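Long-range contact in endosialidase (Enterobacteria phage phi92, PDB 4HIZ), which cleaves sialic acid polymers internally, hydrolysing both alpha-2,8 and alpha-2,9 linkages: residues V479-G490 / D516-H527. Numbering follows the deposited sequence.
Sequences VKDGWLYYIFGG and DLYSYRLKITEH. With CA (calcium ion), chain B; EDO (1,2-ethanediol), chain R; EDO (1,2-ethanediol), chain L.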
loop_
_atom_site.group_PDB
_atom_site.type_symbol
_atom_site.label_atom_id
_atom_site.label_comp_id
_atom_site.label_asym_id
_atom_site.label_seq_id
_atom_site.Cartn_x
_atom_site.Cartn_y
_atom_site.Cartn_z
ATOM N N VAL A 479 -6.943 -14.115 -24.403
ATOM C CA VAL A 479 -8.393 -14.236 -24.281
ATOM C C VAL A 479 -8.728 -15.167 -23.153
ATOM O O VAL A 479 -8.083 -16.219 -22.985
ATOM C CB VAL A 479 -8.988 -14.819 -25.614
ATOM C CG1 VAL A 479 -10.467 -15.233 -25.473
ATOM C CG2 VAL A 479 -8.852 -13.780 -26.734
ATOM N N LYS A 480 -9.759 -14.815 -22.389
ATOM C CA LYS A 480 -10.318 -15.751 -21.400
ATOM C C LYS A 480 -11.821 -15.751 -21.527
ATOM O O LYS A 480 -12.461 -14.754 -21.282
ATOM C CB LYS A 480 -9.906 -15.407 -19.965
ATOM C CG LYS A 480 -10.539 -16.394 -18.929
ATOM C CD LYS A 480 -10.178 -16.060 -17.487
ATOM C CE LYS A 480 -10.894 -17.009 -16.499
ATOM N NZ LYS A 480 -12.349 -16.794 -16.526
ATOM N N ASP A 481 -12.382 -16.882 -21.953
ATOM C CA ASP A 481 -13.831 -17.010 -22.113
ATOM C C ASP A 481 -14.390 -15.877 -22.974
ATOM O O ASP A 481 -13.920 -15.654 -24.103
ATOM C CB ASP A 481 -14.523 -17.122 -20.722
ATOM C CG ASP A 481 -14.024 -18.347 -19.927
ATOM O OD1 ASP A 481 -14.103 -19.474 -20.467
ATOM O OD2 ASP A 481 -13.514 -18.196 -18.785
ATOM N N GLY A 482 -15.315 -15.113 -22.413
ATOM C CA GLY A 482 -15.968 -14.045 -23.158
ATOM C C GLY A 482 -15.302 -12.689 -23.162
ATOM O O GLY A 482 -15.917 -11.718 -23.593
ATOM N N TRP A 483 -14.050 -12.628 -22.717
ATOM C CA TRP A 483 -13.319 -11.377 -22.697
ATOM C C TRP A 483 -11.985 -11.505 -23.428
ATOM O O TRP A 483 -11.271 -12.511 -23.303
ATOM C CB TRP A 483 -12.988 -10.991 -21.244
ATOM C CG TRP A 483 -14.110 -10.589 -20.348
ATOM C CD1 TRP A 483 -14.534 -11.249 -19.219
ATOM C CD2 TRP A 483 -14.901 -9.403 -20.454
ATOM N NE1 TRP A 483 -15.543 -10.522 -18.609
ATOM C CE2 TRP A 483 -15.805 -9.400 -19.367
ATOM C CE3 TRP A 483 -14.956 -8.357 -21.392
ATOM C CZ2 TRP A 483 -16.733 -8.361 -19.170
ATOM C CZ3 TRP A 483 -15.887 -7.319 -21.203
ATOM C CH2 TRP A 483 -16.765 -7.336 -20.095
ATOM N N LEU A 484 -11.649 -10.486 -24.207
ATOM C CA LEU A 484 -10.339 -10.398 -24.860
ATOM C C LEU A 484 -9.560 -9.265 -24.145
ATOM O O LEU A 484 -10.164 -8.281 -23.721
ATOM C CB LEU A 484 -10.573 -10.062 -26.334
ATOM C CG LEU A 484 -9.302 -9.729 -27.144
ATOM C CD1 LEU A 484 -9.499 -10.153 -28.634
ATOM C CD2 LEU A 484 -8.926 -8.240 -27.070
ATOM N N TYR A 485 -8.248 -9.419 -23.993
ATOM C CA TYR A 485 -7.406 -8.442 -23.294
ATOM C C TYR A 485 -6.279 -7.986 -24.218
ATOM O O TYR A 485 -5.498 -8.811 -24.706
ATOM C CB TYR A 485 -6.769 -9.058 -22.049
ATOM C CG TYR A 485 -7.825 -9.619 -21.110
ATOM C CD1 TYR A 485 -8.331 -10.916 -21.298
ATOM C CD2 TYR A 485 -8.323 -8.869 -20.041
ATOM C CE1 TYR A 485 -9.319 -11.451 -20.481
ATOM C CE2 TYR A 485 -9.290 -9.402 -19.216
ATOM C CZ TYR A 485 -9.777 -10.669 -19.432
ATOM O OH TYR A 485 -10.775 -11.186 -18.597
ATOM N N TYR A 486 -6.207 -6.675 -24.446
ATOM C CA TYR A 486 -5.001 -6.093 -25.049
ATOM C C TYR A 486 -4.248 -5.470 -23.895
ATOM O O TYR A 486 -4.750 -4.522 -23.264
ATOM C CB TYR A 486 -5.380 -5.051 -26.101
ATOM C CG TYR A 486 -4.222 -4.180 -26.637
ATOM C CD1 TYR A 486 -3.023 -4.746 -27.040
ATOM C CD2 TYR A 486 -4.345 -2.785 -26.728
ATOM C CE1 TYR A 486 -2.001 -3.996 -27.567
ATOM C CE2 TYR A 486 -3.323 -1.994 -27.245
ATOM C CZ TYR A 486 -2.144 -2.615 -27.658
ATOM O OH TYR A 486 -1.121 -1.849 -28.164
ATOM N N ILE A 487 -3.064 -5.985 -23.601
ATOM C CA ILE A 487 -2.353 -5.588 -22.388
ATOM C C ILE A 487 -1.067 -4.952 -22.873
ATOM O O ILE A 487 -0.283 -5.568 -23.621
ATOM C CB ILE A 487 -2.068 -6.801 -21.473
ATOM C CG1 ILE A 487 -3.388 -7.545 -21.223
ATOM C CG2 ILE A 487 -1.409 -6.352 -20.129
ATOM C CD1 ILE A 487 -3.264 -8.698 -20.205
ATOM N N PHE A 488 -0.839 -3.714 -22.461
ATOM C CA PHE A 488 0.126 -2.884 -23.194
ATOM C C PHE A 488 0.580 -1.704 -22.350
ATOM O O PHE A 488 0.075 -1.496 -21.247
ATOM C CB PHE A 488 -0.484 -2.385 -24.511
ATOM C CG PHE A 488 -1.621 -1.400 -24.331
ATOM C CD1 PHE A 488 -2.851 -1.820 -23.845
ATOM C CD2 PHE A 488 -1.449 -0.053 -24.641
ATOM C CE1 PHE A 488 -3.917 -0.932 -23.669
ATOM C CE2 PHE A 488 -2.494 0.850 -24.478
ATOM C CZ PHE A 488 -3.743 0.407 -23.994
ATOM N N GLY A 489 1.521 -0.913 -22.889
ATOM C CA GLY A 489 2.114 0.176 -22.099
ATOM C C GLY A 489 1.508 1.550 -22.301
ATOM O O GLY A 489 0.961 1.869 -23.358
ATOM N N GLY A 490 1.572 2.343 -21.227
ATOM C CA GLY A 490 1.303 3.783 -21.316
ATOM C C GLY A 490 2.108 4.513 -20.258
ATOM O O GLY A 490 2.592 3.871 -19.312
ATOM N N ASP A 516 4.129 2.139 -17.193
ATOM C CA ASP A 516 3.348 1.110 -16.483
ATOM C C ASP A 516 2.405 0.430 -17.478
ATOM O O ASP A 516 2.300 0.859 -18.628
ATOM C CB ASP A 516 2.564 1.728 -15.282
ATOM C CG ASP A 516 3.439 1.853 -14.055
ATOM O OD1 ASP A 516 3.867 0.808 -13.498
ATOM O OD2 ASP A 516 3.747 3.001 -13.662
ATOM N N LEU A 517 1.712 -0.621 -17.039
ATOM C CA LEU A 517 0.887 -1.421 -17.956
ATOM C C LEU A 517 -0.602 -1.181 -17.753
ATOM O O LEU A 517 -1.038 -0.849 -16.634
ATOM C CB LEU A 517 1.173 -2.932 -17.758
ATOM C CG LEU A 517 2.639 -3.306 -17.859
ATOM C CD1 LEU A 517 2.774 -4.815 -17.607
ATOM C CD2 LEU A 517 3.210 -2.958 -19.260
ATOM N N TYR A 518 -1.348 -1.362 -18.831
ATOM C CA TYR A 518 -2.800 -1.210 -18.881
ATOM C C TYR A 518 -3.396 -2.418 -19.582
ATOM O O TYR A 518 -2.721 -3.076 -20.388
ATOM C CB TYR A 518 -3.184 0.061 -19.673
ATOM C CG TYR A 518 -2.683 1.327 -18.980
ATOM C CD1 TYR A 518 -1.342 1.735 -19.110
ATOM C CD2 TYR A 518 -3.546 2.071 -18.173
ATOM C CE1 TYR A 518 -0.870 2.872 -18.451
ATOM C CE2 TYR A 518 -3.089 3.241 -17.523
ATOM C CZ TYR A 518 -1.762 3.604 -17.637
ATOM O OH TYR A 518 -1.274 4.725 -16.987
ATOM N N SER A 519 -4.667 -2.703 -19.274
ATOM C CA SER A 519 -5.394 -3.781 -19.947
ATOM C C SER A 519 -6.711 -3.248 -20.503
ATOM O O SER A 519 -7.532 -2.685 -19.742
ATOM C CB SER A 519 -5.669 -4.874 -18.929
ATOM O OG SER A 519 -6.556 -5.854 -19.465
ATOM N N TYR A 520 -6.902 -3.383 -21.816
ATOM C CA TYR A 520 -8.174 -3.032 -22.422
ATOM C C TYR A 520 -8.948 -4.336 -22.551
ATOM O O TYR A 520 -8.532 -5.259 -23.303
ATOM C CB TYR A 520 -7.958 -2.414 -23.803
ATOM C CG TYR A 520 -9.231 -1.980 -24.466
ATOM C CD1 TYR A 520 -9.816 -0.736 -24.166
ATOM C CD2 TYR A 520 -9.869 -2.804 -25.399
ATOM C CE1 TYR A 520 -11.015 -0.336 -24.804
ATOM C CE2 TYR A 520 -11.044 -2.406 -26.033
ATOM C CZ TYR A 520 -11.601 -1.183 -25.754
ATOM O OH TYR A 520 -12.769 -0.829 -26.426
ATOM N N ARG A 521 -10.046 -4.451 -21.798
ATOM C CA ARG A 521 -10.797 -5.708 -21.726
ATOM C C ARG A 521 -12.069 -5.515 -22.561
ATOM O O ARG A 521 -12.904 -4.632 -22.263
ATOM C CB ARG A 521 -11.170 -6.025 -20.274
ATOM C CG ARG A 521 -11.936 -7.344 -20.171
ATOM C CD ARG A 521 -12.315 -7.704 -18.698
ATOM N NE ARG A 521 -13.474 -6.961 -18.207
ATOM C CZ ARG A 521 -14.113 -7.292 -17.079
ATOM N NH1 ARG A 521 -13.641 -8.261 -16.305
ATOM N NH2 ARG A 521 -15.193 -6.609 -16.690
ATOM N N LEU A 522 -12.182 -6.327 -23.613
ATOM C CA LEU A 522 -13.210 -6.185 -24.643
ATOM C C LEU A 522 -14.148 -7.397 -24.658
ATOM O O LEU A 522 -13.699 -8.571 -24.760
ATOM C CB LEU A 522 -12.544 -6.051 -26.043
ATOM C CG LEU A 522 -13.537 -6.016 -27.217
ATOM C CD1 LEU A 522 -14.380 -4.745 -27.185
ATOM C CD2 LEU A 522 -12.754 -6.054 -28.552
ATOM N N LYS A 523 -15.453 -7.148 -24.572
ATOM C CA LYS A 523 -16.453 -8.231 -24.674
ATOM C C LYS A 523 -16.461 -8.847 -26.074
ATOM O O LYS A 523 -16.590 -8.136 -27.077
ATOM C CB LYS A 523 -17.839 -7.664 -24.319
ATOM C CG LYS A 523 -19.017 -8.597 -24.563
ATOM C CD LYS A 523 -20.266 -7.943 -23.947
ATOM C CE LYS A 523 -21.508 -8.806 -24.082
ATOM N NZ LYS A 523 -21.765 -9.124 -25.500
ATOM N N ILE A 524 -16.327 -10.174 -26.147
ATOM C CA ILE A 524 -16.242 -10.836 -27.447
ATOM C C ILE A 524 -17.278 -11.963 -27.644
ATOM O O ILE A 524 -17.331 -12.563 -28.714
ATOM C CB ILE A 524 -14.806 -11.424 -27.739
ATOM C CG1 ILE A 524 -14.385 -12.355 -26.589
ATOM C CG2 ILE A 524 -13.799 -10.259 -28.055
ATOM C CD1 ILE A 524 -13.171 -13.195 -26.841
ATOM N N THR A 525 -18.090 -12.250 -26.630
ATOM C CA THR A 525 -19.206 -13.206 -26.769
ATOM C C THR A 525 -20.398 -12.658 -25.995
ATOM O O THR A 525 -20.255 -11.662 -25.271
ATOM C CB THR A 525 -18.912 -14.628 -26.153
ATOM O OG1 THR A 525 -18.903 -14.545 -24.717
ATOM C CG2 THR A 525 -17.611 -15.213 -26.638
ATOM N N GLU A 526 -21.552 -13.315 -26.096
ATOM C CA GLU A 526 -22.673 -12.936 -25.234
ATOM C C GLU A 526 -22.295 -13.215 -23.785
ATOM O O GLU A 526 -21.658 -14.233 -23.492
ATOM C CB GLU A 526 -23.957 -13.697 -25.601
ATOM C CG GLU A 526 -24.482 -13.263 -26.960
ATOM C CD GLU A 526 -25.907 -13.715 -27.271
ATOM O OE1 GLU A 526 -26.640 -14.150 -26.355
ATOM O OE2 GLU A 526 -26.294 -13.634 -28.456
ATOM N N HIS A 527 -22.662 -12.311 -22.881
ATOM C CA HIS A 527 -22.454 -12.573 -21.467
ATOM C C HIS A 527 -23.787 -12.937 -20.812
ATOM O O HIS A 527 -24.523 -12.063 -20.333
ATOM C CB HIS A 527 -21.785 -11.352 -20.809
ATOM C CG HIS A 527 -20.368 -11.166 -21.239
ATOM N ND1 HIS A 527 -19.596 -10.104 -20.827
ATOM C CD2 HIS A 527 -19.583 -11.914 -22.056
ATOM C CE1 HIS A 527 -18.389 -10.201 -21.374
ATOM N NE2 HIS A 527 -18.352 -11.297 -22.114
HETATM CA CA CA B . 6.423 2.901 -13.583
HETATM C C1 EDO R . -9.235 -20.570 -19.087
HETATM O O1 EDO R . -8.289 -21.182 -18.213
HETATM C C2 EDO R . -10.464 -20.081 -18.342
HETATM O O2 EDO R . -11.580 -20.174 -19.227
HETATM C C1 EDO L . -4.887 -18.208 -23.766
HETATM O O1 EDO L . -3.493 -17.988 -23.570
HETATM C C2 EDO L . -5.421 -17.597 -25.064
HETATM O O2 EDO L . -5.065 -16.230 -25.124
HETATM O O HOH W 1 1.366 4.764 -16.745
#
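Between H527 and R521 the indole of W483 is gripped on both faces, a compact example of side chains packing across the end of a beta ladder. The R521 guanidinium lies flat on the six-membered ring, planes 10° apart, with CZ 3.8 Å from the centroid in a cation-pi contact. A bend at chi3 (78°) folds the otherwise extended arginine chain over the indole, so that CD makes a CH-pi contact with the five-membered ring. The polar end of R521 has D122 as its strongest partner, and NH2 forms a salt bridge with D533. Against the opposite indole face H527 turns its edge, CE1 standing 3.3 Å from W483 CZ2 in a T-shaped pair with planes at 69°.

The imidazole's orientation is helped by NE2, which donates to G482 O (2.9 Å) with the oxygen in the ring plane. I524 N reaches G482 O at 3.0 Å, so two donors grip this carbonyl from opposite faces, while the type II' turn K480-W483 is closed by its own backbone bonds between K480 and W483.

From this end the antiparallel ladder runs through paired backbone bonds at L484/L522, Y486/Y520 and F488/Y518 to G490/D516, where D516 OD2 binds calcium at 2.7 Å together with carbonyls of T79, F81, H513 and A515, while OD1 is hydrogen-bonded to T77 and N83. Strands 483-490 and 516-523 are the central pair of a four-stranded antiparallel propeller sheet, flanked by 473-480 and 71-75; L484, F488 and L522 pack against strand 407-413, while Y485, I487 and L517 face strand 96-104.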